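Local coordinates for cytoplasmic protein (Cryptococcus neoformans var. grubii serotype A, PDB 7LPO) that probably hydrolyses steryl beta-glucosides, releasing glucose from the sterol, as a fungal sterylglucosidase of glycoside hydrolase family 5, at residues Gly95-Arg100 / Tyr669-Val674; Pro223-Asp228 / Ala369-Trp374; Asp242-Leu247 / Ser414-His419; Met460-Asn465 / Gly523-Met528. One frame throughout, in Å; residues are numbered along the deposited sequence.

Interaction 1. Residues Gly95-Arg100 / Tyr669-Val674; sequences GYNLLR and YPVATV
Tyr669 reaches across to Gly95 with the tip of its side chain, its OH giving a hydrogen bond of 2.6 Å to Gly95 O. Its CG lies between its own backbone N and carbonyl carbon (chi1 76°). The acceptor sits at the ring edge, near the ring plane, and the C=O...OH angle is 156°. Tyrosine suits the place as a long, rigid ring carrying a donor to the carbonyl. Gly95 suits its own because it closes the preceding helix in a Schellman motif with positive phi, a conformation that a side chain would hinder; a CB would also point at the tyrosine ring. Its carbonyl thus marks the turn from helix 83-93 into strand 98-104, a strand of the TIM-barrel-type catalytic domain expected for this family, whereas Tyr669 begins a strand of the C-terminal beta region. Tyr669 OH also lies 3.7 Å from Asn97 OD1, with amide and ring planes 78° apart; that oxygen is instead bonded by the backbone N of Arg39. Further on, Val671 turns CG1 toward Asn97, meeting ND2 at 3.8 Å in simple van der Waals contact. With Ala672, Val671 forms a classic beta bulge opposite Glu708, where the chain turns a corner.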
# COMPACT_ATOMS: atom_id res chain seq x y z
N GLY A 95 -17.77 -10.32 3.76
CA GLY A 95 -17.69 -9.74 5.09
C GLY A 95 -16.94 -8.43 5.18
O GLY A 95 -16.84 -7.86 6.27
N TYR A 96 -16.43 -7.91 4.07
CA TYR A 96 -15.62 -6.70 4.11
C TYR A 96 -16.50 -5.47 4.29
O TYR A 96 -17.61 -5.39 3.76
CB TYR A 96 -14.80 -6.58 2.84
CG TYR A 96 -13.79 -7.71 2.69
CD1 TYR A 96 -13.18 -8.26 3.81
CD2 TYR A 96 -13.45 -8.21 1.44
CE1 TYR A 96 -12.27 -9.29 3.69
CE2 TYR A 96 -12.54 -9.23 1.32
CZ TYR A 96 -11.95 -9.77 2.44
OH TYR A 96 -11.05 -10.80 2.32
N ASN A 97 -16.00 -4.51 5.08
CA ASN A 97 -16.67 -3.23 5.28
C ASN A 97 -15.74 -2.05 5.02
O ASN A 97 -16.07 -0.92 5.40
CB ASN A 97 -17.24 -3.14 6.70
CG ASN A 97 -16.18 -3.42 7.77
OD1 ASN A 97 -15.00 -3.55 7.47
ND2 ASN A 97 -16.61 -3.50 9.03
N LEU A 98 -14.59 -2.28 4.40
CA LEU A 98 -13.57 -1.26 4.24
C LEU A 98 -12.95 -1.36 2.86
O LEU A 98 -12.76 -2.45 2.32
CB LEU A 98 -12.47 -1.42 5.30
CG LEU A 98 -11.23 -0.53 5.20
CD1 LEU A 98 -11.54 0.86 5.69
CD2 LEU A 98 -10.09 -1.14 6.00
N LEU A 99 -12.65 -0.20 2.29
CA LEU A 99 -11.96 -0.10 1.01
C LEU A 99 -10.90 0.98 1.15
O LEU A 99 -11.21 2.07 1.62
CB LEU A 99 -12.92 0.26 -0.13
CG LEU A 99 -14.06 -0.71 -0.42
CD1 LEU A 99 -15.05 -0.04 -1.36
CD2 LEU A 99 -13.55 -2.00 -0.99
N ARG A 100 -9.66 0.64 0.79
CA ARG A 100 -8.61 1.63 0.61
C ARG A 100 -8.63 2.00 -0.86
O ARG A 100 -8.35 1.15 -1.72
CB ARG A 100 -7.25 1.07 1.04
CG ARG A 100 -6.12 2.08 0.94
CD ARG A 100 -4.95 1.59 1.74
NE ARG A 100 -3.77 2.44 1.63
CZ ARG A 100 -2.74 2.19 0.83
NH1 ARG A 100 -2.74 1.13 0.02
NH2 ARG A 100 -1.70 3.01 0.83
N TYR A 669 -15.00 -12.71 11.92
CA TYR A 669 -14.39 -11.68 12.75
C TYR A 669 -15.49 -10.80 13.33
O TYR A 669 -16.59 -10.73 12.77
CB TYR A 669 -13.38 -10.84 11.96
CG TYR A 669 -13.98 -9.83 11.03
CD1 TYR A 669 -14.47 -10.22 9.79
CD2 TYR A 669 -14.02 -8.49 11.37
CE1 TYR A 669 -15.02 -9.28 8.92
CE2 TYR A 669 -14.55 -7.55 10.51
CZ TYR A 669 -15.06 -7.95 9.29
OH TYR A 669 -15.59 -7.02 8.45
N PRO A 670 -15.20 -10.11 14.44
CA PRO A 670 -16.19 -9.22 15.08
C PRO A 670 -16.21 -7.83 14.44
O PRO A 670 -15.25 -7.07 14.56
CB PRO A 670 -15.72 -9.17 16.54
CG PRO A 670 -14.22 -9.34 16.44
CD PRO A 670 -13.96 -10.21 15.23
N VAL A 671 -17.33 -7.50 13.80
CA VAL A 671 -17.46 -6.19 13.17
C VAL A 671 -17.59 -5.09 14.21
O VAL A 671 -17.06 -3.98 14.03
CB VAL A 671 -18.66 -6.20 12.21
CG1 VAL A 671 -18.93 -4.81 11.71
CG2 VAL A 671 -18.43 -7.16 11.06
N ALA A 672 -18.29 -5.36 15.31
CA ALA A 672 -18.53 -4.34 16.33
C ALA A 672 -18.72 -5.04 17.66
O ALA A 672 -19.41 -6.06 17.74
CB ALA A 672 -19.75 -3.48 16.01
N THR A 673 -18.09 -4.49 18.70
CA THR A 673 -17.98 -5.19 19.97
C THR A 673 -18.29 -4.27 21.13
O THR A 673 -17.77 -3.15 21.21
CB THR A 673 -16.57 -5.76 20.16
OG1 THR A 673 -16.34 -6.80 19.21
CG2 THR A 673 -16.42 -6.31 21.55
N VAL A 674 -19.15 -4.75 22.03
CA VAL A 674 -19.35 -4.11 23.32
C VAL A 674 -18.19 -4.55 24.20
O VAL A 674 -18.14 -5.70 24.66
CB VAL A 674 -20.70 -4.49 23.94
CG1 VAL A 674 -20.78 -3.97 25.36
CG2 VAL A 674 -21.84 -3.94 23.08

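Interaction 2. Residues Pro223-Asp228 / Ala369-Trp374; sequences PKCIID and AHHGVW
Lys224 and His371 are joined first by a hydrogen bond: the backbone N of Lys224 donates to His371 NE2 over 3.2 Å, nearly in the imidazole plane and with an N-H...N angle of 159°. A second bond runs from the lysine's tip, NZ giving to His370 O at 3.1 Å. Among the nonpolar contacts, the lysine chain, extended beyond CG, brings CD over one face of the His371 ring, toward its rim, a CH-pi contact 4.1 Å from the centroid. CD also touches His370, 3.7 Å from CD2. Pro223 packs its CD against His371 CD2 at 3.5 Å, while Cys225, centre of an inverse gamma turn, brings SG to the ring edge, 4.0 Å from CE1. Histidine suits this spot because a flat ring offers a face to the aliphatic lysine and a nitrogen on its rim to the backbone. Helix 367-370 ends here in a Schellman motif with Gly372, of positive phi, as its C-prime residue; the contact thus joins that helix end to the turn entering strand 226-227 at the protein surface. Since NE2 accepts from Lys224 while ND1 is bonded to Ile367 O, His371 is probably neutral with its proton on ND1, a state the nearby lysine charge would also support.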
# COMPACT_ATOMS: atom_id res chain seq x y z
N PRO A 223 20.10 23.15 -3.60
CA PRO A 223 19.63 24.54 -3.49
C PRO A 223 19.62 25.32 -4.80
O PRO A 223 18.87 26.30 -4.93
CB PRO A 223 20.62 25.17 -2.49
CG PRO A 223 21.83 24.23 -2.50
CD PRO A 223 21.27 22.87 -2.74
N LYS A 224 20.42 24.92 -5.77
CA LYS A 224 20.45 25.62 -7.04
C LYS A 224 19.26 25.29 -7.94
O LYS A 224 19.10 25.93 -8.98
CB LYS A 224 21.74 25.28 -7.79
CG LYS A 224 22.99 25.73 -7.11
CD LYS A 224 24.22 25.18 -7.80
CE LYS A 224 25.43 25.26 -6.87
NZ LYS A 224 26.70 25.24 -7.62
N CYS A 225 18.45 24.30 -7.58
CA CYS A 225 17.40 23.80 -8.47
C CYS A 225 16.14 24.63 -8.28
O CYS A 225 15.20 24.27 -7.56
CB CYS A 225 17.15 22.32 -8.23
SG CYS A 225 18.57 21.30 -8.74
N ILE A 226 16.13 25.78 -8.95
CA ILE A 226 15.06 26.77 -8.87
C ILE A 226 14.16 26.62 -10.09
O ILE A 226 14.63 26.52 -11.23
CB ILE A 226 15.62 28.20 -8.78
CG1 ILE A 226 16.38 28.39 -7.46
CG2 ILE A 226 14.51 29.22 -8.94
CD1 ILE A 226 15.60 28.03 -6.23
N ILE A 227 12.84 26.65 -9.87
CA ILE A 227 11.87 26.46 -10.94
C ILE A 227 10.61 27.25 -10.56
O ILE A 227 10.07 27.09 -9.47
CB ILE A 227 11.59 24.96 -11.14
CG1 ILE A 227 10.46 24.73 -12.14
CG2 ILE A 227 11.29 24.29 -9.80
CD1 ILE A 227 10.40 23.29 -12.61
N ASP A 228 10.17 28.14 -11.45
CA ASP A 228 9.09 29.08 -11.14
C ASP A 228 9.40 29.86 -9.86
O ASP A 228 8.52 30.14 -9.04
CB ASP A 228 7.74 28.37 -11.02
CG ASP A 228 7.07 28.16 -12.37
OD1 ASP A 228 7.62 28.65 -13.38
OD2 ASP A 228 6.01 27.50 -12.42
N ALA A 369 26.97 16.41 -9.35
CA ALA A 369 28.27 17.01 -9.66
C ALA A 369 28.19 18.53 -9.61
O ALA A 369 29.10 19.20 -9.12
CB ALA A 369 28.75 16.55 -11.03
N HIS A 370 27.08 19.08 -10.11
CA HIS A 370 26.91 20.53 -10.14
C HIS A 370 26.82 21.12 -8.75
O HIS A 370 27.06 22.31 -8.58
CB HIS A 370 25.67 20.88 -10.94
CG HIS A 370 25.53 22.34 -11.23
ND1 HIS A 370 26.52 23.06 -11.85
CD2 HIS A 370 24.53 23.21 -10.97
CE1 HIS A 370 26.14 24.32 -11.98
NE2 HIS A 370 24.94 24.44 -11.44
N HIS A 371 26.46 20.31 -7.75
CA HIS A 371 26.48 20.73 -6.36
C HIS A 371 27.74 20.29 -5.64
O HIS A 371 27.81 20.40 -4.41
CB HIS A 371 25.23 20.21 -5.64
CG HIS A 371 23.99 20.98 -5.98
ND1 HIS A 371 23.21 20.71 -7.08
CD2 HIS A 371 23.44 22.07 -5.38
CE1 HIS A 371 22.22 21.58 -7.14
NE2 HIS A 371 22.32 22.41 -6.12
N GLY A 372 28.74 19.79 -6.37
CA GLY A 372 30.02 19.46 -5.78
C GLY A 372 30.11 18.09 -5.14
O GLY A 372 31.08 17.83 -4.41
N VAL A 373 29.15 17.19 -5.39
CA VAL A 373 29.23 15.86 -4.81
C VAL A 373 30.36 15.06 -5.44
O VAL A 373 31.07 14.32 -4.74
CB VAL A 373 27.88 15.13 -4.97
CG1 VAL A 373 27.98 13.67 -4.52
CG2 VAL A 373 26.80 15.87 -4.19
N TRP A 374 30.55 15.18 -6.75
CA TRP A 374 31.63 14.47 -7.42
C TRP A 374 32.14 15.29 -8.59
O TRP A 374 31.50 16.24 -9.04
CB TRP A 374 31.20 13.07 -7.87
CG TRP A 374 30.14 13.00 -8.92
CD1 TRP A 374 28.83 13.39 -8.80
CD2 TRP A 374 30.28 12.48 -10.25
NE1 TRP A 374 28.16 13.14 -9.97
CE2 TRP A 374 29.02 12.58 -10.88
CE3 TRP A 374 31.34 11.92 -10.97
CZ2 TRP A 374 28.79 12.16 -12.18
CZ3 TRP A 374 31.11 11.51 -12.27
CH2 TRP A 374 29.85 11.63 -12.87

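Interaction 3. Residues Asp242-Leu247 / Ser414-His419; sequences DAVGEL and SRIRLH
Arg415 reaches Asp242 with a bent chain: CG stands anti to the backbone N, then bends at chi2 and chi3 place CD and NE; NH1 meets Asp242 OD1 at 2.8 Å. This salt bridge is nearly straight, 167° at the hydrogen. The oxygen lies in the guanidinium plane, yet is approached on its anti side, the two flat groups being 37° apart. A water closes the ring, donating to Asp242 OD1 at 2.7 Å and accepting from Arg415 NH2, so that one carboxylate oxygen takes two bonds. Helices 232-254 and 400-419, both flanking what is probably the TIM-barrel domain of family 5, run nearly parallel here, their local axes 9.3 Å apart and crossing at -19°. Gly245 permits that approach: its CA lies 4.0 Å from Arg415 CG, and a CB would collide with this methylene. His419, with CG anti to its carbonyl carbon, lays CD2 3.2 Å from Gly245 O; the neighbouring NE2 has too poor an angle for a hydrogen bond. Apolar, branched Val244 and Ile416 suit their buried positions. Ile416 holds CG1 anti to its carbonyl carbon, and its CD1 touches Val244 CG1 at 4.0 Å; both side chains rest on Trp266 of strand 263-267.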
# COMPACT_ATOMS: atom_id res chain seq x y z
N ASP A 242 -1.60 20.18 -3.95
CA ASP A 242 -2.70 20.87 -4.62
C ASP A 242 -3.58 19.88 -5.37
O ASP A 242 -4.81 20.02 -5.38
CB ASP A 242 -2.16 21.91 -5.61
CG ASP A 242 -1.74 23.21 -4.93
OD1 ASP A 242 -1.81 23.29 -3.68
OD2 ASP A 242 -1.31 24.14 -5.66
N ALA A 243 -2.99 18.89 -6.03
CA ALA A 243 -3.79 17.96 -6.81
C ALA A 243 -4.68 17.12 -5.91
O ALA A 243 -5.88 17.00 -6.16
CB ALA A 243 -2.90 17.07 -7.67
N VAL A 244 -4.10 16.53 -4.86
CA VAL A 244 -4.92 15.81 -3.89
C VAL A 244 -5.94 16.75 -3.27
O VAL A 244 -7.11 16.40 -3.11
CB VAL A 244 -4.04 15.14 -2.82
CG1 VAL A 244 -4.92 14.40 -1.78
CG2 VAL A 244 -3.05 14.18 -3.47
N GLY A 245 -5.51 17.97 -2.96
CA GLY A 245 -6.42 18.93 -2.36
C GLY A 245 -7.60 19.26 -3.25
O GLY A 245 -8.70 19.52 -2.76
N GLU A 246 -7.41 19.22 -4.57
CA GLU A 246 -8.51 19.49 -5.48
C GLU A 246 -9.51 18.34 -5.51
O GLU A 246 -10.72 18.56 -5.65
CB GLU A 246 -7.97 19.76 -6.88
CG GLU A 246 -7.32 21.11 -7.06
CD GLU A 246 -8.32 22.24 -7.09
OE1 GLU A 246 -9.43 22.06 -7.64
OE2 GLU A 246 -8.00 23.32 -6.55
N LEU A 247 -9.02 17.10 -5.39
CA LEU A 247 -9.94 15.97 -5.27
C LEU A 247 -10.76 16.09 -3.99
O LEU A 247 -12.00 15.98 -4.02
CB LEU A 247 -9.16 14.66 -5.30
CG LEU A 247 -9.94 13.37 -5.07
CD1 LEU A 247 -11.10 13.28 -6.05
CD2 LEU A 247 -9.02 12.16 -5.21
N SER A 414 -2.61 19.33 6.75
CA SER A 414 -3.36 20.57 6.89
C SER A 414 -4.29 20.79 5.70
O SER A 414 -5.42 21.25 5.86
CB SER A 414 -2.41 21.76 7.03
OG SER A 414 -1.63 21.63 8.19
N ARG A 415 -3.81 20.48 4.49
CA ARG A 415 -4.66 20.66 3.32
C ARG A 415 -5.85 19.72 3.36
O ARG A 415 -6.97 20.11 3.01
CB ARG A 415 -3.86 20.44 2.02
CG ARG A 415 -4.70 20.67 0.76
CD ARG A 415 -5.12 22.14 0.62
NE ARG A 415 -3.93 22.98 0.80
CZ ARG A 415 -3.09 23.30 -0.19
NH1 ARG A 415 -3.34 22.89 -1.43
NH2 ARG A 415 -2.02 24.03 0.07
N ILE A 416 -5.63 18.47 3.76
CA ILE A 416 -6.73 17.51 3.85
C ILE A 416 -7.83 18.05 4.76
O ILE A 416 -9.01 18.02 4.42
CB ILE A 416 -6.23 16.14 4.33
CG1 ILE A 416 -5.34 15.49 3.27
CG2 ILE A 416 -7.41 15.26 4.75
CD1 ILE A 416 -6.04 15.11 1.99
N ARG A 417 -7.44 18.56 5.93
CA ARG A 417 -8.43 19.02 6.91
C ARG A 417 -9.14 20.28 6.43
O ARG A 417 -10.28 20.54 6.83
CB ARG A 417 -7.75 19.28 8.26
CG ARG A 417 -7.46 18.01 9.08
CD ARG A 417 -8.57 17.67 10.08
NE ARG A 417 -8.39 16.34 10.66
CZ ARG A 417 -7.52 16.06 11.63
NH1 ARG A 417 -6.77 17.01 12.15
NH2 ARG A 417 -7.42 14.82 12.08
N LEU A 418 -8.50 21.07 5.57
CA LEU A 418 -9.15 22.26 5.03
C LEU A 418 -10.43 21.89 4.30
O LEU A 418 -11.44 22.58 4.41
CB LEU A 418 -8.19 23.00 4.10
CG LEU A 418 -8.66 24.33 3.54
CD1 LEU A 418 -8.95 25.31 4.68
CD2 LEU A 418 -7.61 24.90 2.59
N HIS A 419 -10.40 20.79 3.54
CA HIS A 419 -11.54 20.36 2.76
C HIS A 419 -12.35 19.26 3.43
O HIS A 419 -13.51 19.05 3.07
CB HIS A 419 -11.07 19.88 1.38
CG HIS A 419 -10.26 20.90 0.64
ND1 HIS A 419 -10.75 22.15 0.34
CD2 HIS A 419 -9.00 20.86 0.16
CE1 HIS A 419 -9.82 22.84 -0.30
NE2 HIS A 419 -8.75 22.07 -0.42
O HOH W 1 0.16 23.69 -1.82

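Interaction 4. Residues Met460-Asn465 / Gly523-Met528; sequences MTKHWN and GIPYDM
Where helix 456-461 ends, Lys462 and the residues after it pack against the loop 523-528, which follows strand 518-522. The side chain of Lys462 is extended beyond CG and runs to Asp527, NZ forming a salt bridge with OD2 at 3.1 Å through the syn lone pair of that oxygen. Asp527 has CG between its own backbone N and carbonyl carbon (chi1 55°), and its carboxylate also lies against the lysine methylenes, Lys462 CD being 3.6 Å from Asp527 OD2. A second acceptor, the carbonyl of Gly587, takes a hydrogen bond from NZ, so a long, flexible cation suits a place where two separate loops must be reached. Lys462 is also the first residue to leave the helix, and it does so with positive phi, which swings the chain away from the helix direction. In the barrel-type catalytic domain expected of family 5, this contact joins the loop leaving strand 518-522 to the chain just past the end of helix 456-461. The two backbones come close, with the CA atoms of Lys462 and Met528 4.7 Å apart, and Met528 CA makes a CA-H...O contact of 3.2 Å with Lys462 O. Pro525, a rigid ring, sets CG 4.0 Å from Lys462 CA. The unbranched side chain of Met528, extended beyond CG, runs on from Lys462 O to Trp464: SD comes to 4.0 Å from Trp464 N, and CE to 4.3 Å from Trp464 CB. The indole itself leads away, packing on helix 547-559 and bonding through NE1 to Glu490.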
# COMPACT_ATOMS: atom_id res chain seq x y z
N MET A 460 8.83 -12.16 -2.34
CA MET A 460 9.95 -12.08 -3.27
C MET A 460 10.23 -13.40 -3.97
O MET A 460 10.63 -13.40 -5.14
CB MET A 460 11.21 -11.61 -2.54
CG MET A 460 11.02 -10.33 -1.74
SD MET A 460 10.58 -8.88 -2.76
CE MET A 460 12.00 -8.77 -3.80
N THR A 461 10.07 -14.52 -3.28
CA THR A 461 10.38 -15.82 -3.87
C THR A 461 9.19 -16.43 -4.58
O THR A 461 9.36 -17.45 -5.27
CB THR A 461 10.88 -16.79 -2.80
OG1 THR A 461 9.82 -17.05 -1.87
CG2 THR A 461 12.07 -16.21 -2.05
N LYS A 462 8.00 -15.84 -4.44
CA LYS A 462 6.75 -16.39 -4.99
C LYS A 462 6.65 -17.90 -4.70
O LYS A 462 6.34 -18.70 -5.57
CB LYS A 462 6.64 -16.07 -6.49
CG LYS A 462 6.71 -14.56 -6.73
CD LYS A 462 6.52 -14.19 -8.17
CE LYS A 462 6.17 -12.70 -8.28
NZ LYS A 462 6.11 -12.28 -9.70
N HIS A 463 6.92 -18.24 -3.44
CA HIS A 463 6.88 -19.61 -2.96
C HIS A 463 6.50 -19.56 -1.49
O HIS A 463 6.98 -18.70 -0.75
CB HIS A 463 8.24 -20.30 -3.16
CG HIS A 463 8.21 -21.78 -2.92
ND1 HIS A 463 8.11 -22.70 -3.94
CD2 HIS A 463 8.28 -22.50 -1.77
CE1 HIS A 463 8.10 -23.92 -3.43
NE2 HIS A 463 8.21 -23.82 -2.11
N TRP A 464 5.62 -20.47 -1.08
CA TRP A 464 5.34 -20.65 0.34
C TRP A 464 6.40 -21.61 0.87
O TRP A 464 6.34 -22.81 0.61
CB TRP A 464 3.94 -21.21 0.57
CG TRP A 464 3.67 -21.46 2.02
CD1 TRP A 464 3.35 -22.66 2.58
CD2 TRP A 464 3.72 -20.51 3.09
NE1 TRP A 464 3.18 -22.51 3.94
CE2 TRP A 464 3.40 -21.21 4.28
CE3 TRP A 464 4.00 -19.14 3.17
CZ2 TRP A 464 3.34 -20.58 5.52
CZ3 TRP A 464 3.95 -18.52 4.40
CH2 TRP A 464 3.62 -19.24 5.57
N ASN A 465 7.39 -21.07 1.57
CA ASN A 465 8.52 -21.86 2.03
C ASN A 465 8.22 -22.59 3.34
O ASN A 465 7.41 -22.13 4.15
CB ASN A 465 9.73 -20.96 2.22
CG ASN A 465 10.14 -20.29 0.94
OD1 ASN A 465 9.88 -19.10 0.71
ND2 ASN A 465 10.76 -21.06 0.07
N GLY A 523 -0.74 -8.89 1.90
CA GLY A 523 -1.16 -9.85 0.89
C GLY A 523 -0.05 -10.81 0.51
O GLY A 523 1.05 -10.76 1.06
N ILE A 524 -0.37 -11.69 -0.44
CA ILE A 524 0.54 -12.74 -0.89
C ILE A 524 0.44 -12.89 -2.40
O ILE A 524 -0.57 -12.51 -3.01
CB ILE A 524 0.26 -14.10 -0.22
CG1 ILE A 524 -1.18 -14.54 -0.49
CG2 ILE A 524 0.49 -14.03 1.29
CD1 ILE A 524 -1.34 -15.59 -1.58
N PRO A 525 1.47 -13.45 -3.03
CA PRO A 525 1.42 -13.68 -4.49
C PRO A 525 0.72 -14.99 -4.86
O PRO A 525 0.99 -16.04 -4.28
CB PRO A 525 2.90 -13.72 -4.88
CG PRO A 525 3.58 -14.30 -3.64
CD PRO A 525 2.80 -13.74 -2.46
N TYR A 526 -0.15 -14.91 -5.85
CA TYR A 526 -0.89 -16.07 -6.32
C TYR A 526 -0.19 -16.80 -7.46
O TYR A 526 -0.50 -17.97 -7.72
CB TYR A 526 -2.30 -15.66 -6.75
CG TYR A 526 -3.24 -15.48 -5.58
CD1 TYR A 526 -3.92 -16.55 -5.05
CD2 TYR A 526 -3.41 -14.23 -4.99
CE1 TYR A 526 -4.77 -16.39 -3.96
CE2 TYR A 526 -4.27 -14.07 -3.90
CZ TYR A 526 -4.94 -15.16 -3.40
OH TYR A 526 -5.80 -15.02 -2.36
N ASP A 527 0.76 -16.15 -8.14
CA ASP A 527 1.50 -16.78 -9.23
C ASP A 527 2.68 -17.60 -8.73
O ASP A 527 3.75 -17.60 -9.34
CB ASP A 527 1.97 -15.72 -10.23
CG ASP A 527 2.79 -14.60 -9.58
OD1 ASP A 527 2.58 -14.29 -8.39
OD2 ASP A 527 3.64 -14.01 -10.29
N MET A 528 2.48 -18.34 -7.63
CA MET A 528 3.54 -19.15 -7.06
C MET A 528 3.87 -20.34 -7.95
O MET A 528 3.03 -20.82 -8.72
CB MET A 528 3.12 -19.70 -5.71
CG MET A 528 2.79 -18.67 -4.69
SD MET A 528 2.32 -19.51 -3.19
CE MET A 528 2.38 -18.13 -2.04

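In the fold
From the N terminus, the chain first opens interaction 1 at residues 95-100, and this loop closes only at 669-674, so the other three contacts all nest within it. Residues 223-228 open interaction 2 and 242-247 open interaction 3 before either has closed; they close in the same order, at 369-374 and 414-419, so these two cross. Interaction 4 follows both in series, linking 460-465 to 523-528. Interaction 1 joins the probable barrel domain to the C-terminal beta region; interaction 2, about 50 Å away between centres, joins a surface turn before strand 226-227 to the end of helix 367-370. Interaction 3 pairs helices 232-254 and 400-419, and interaction 4 joins a helix end to a loop.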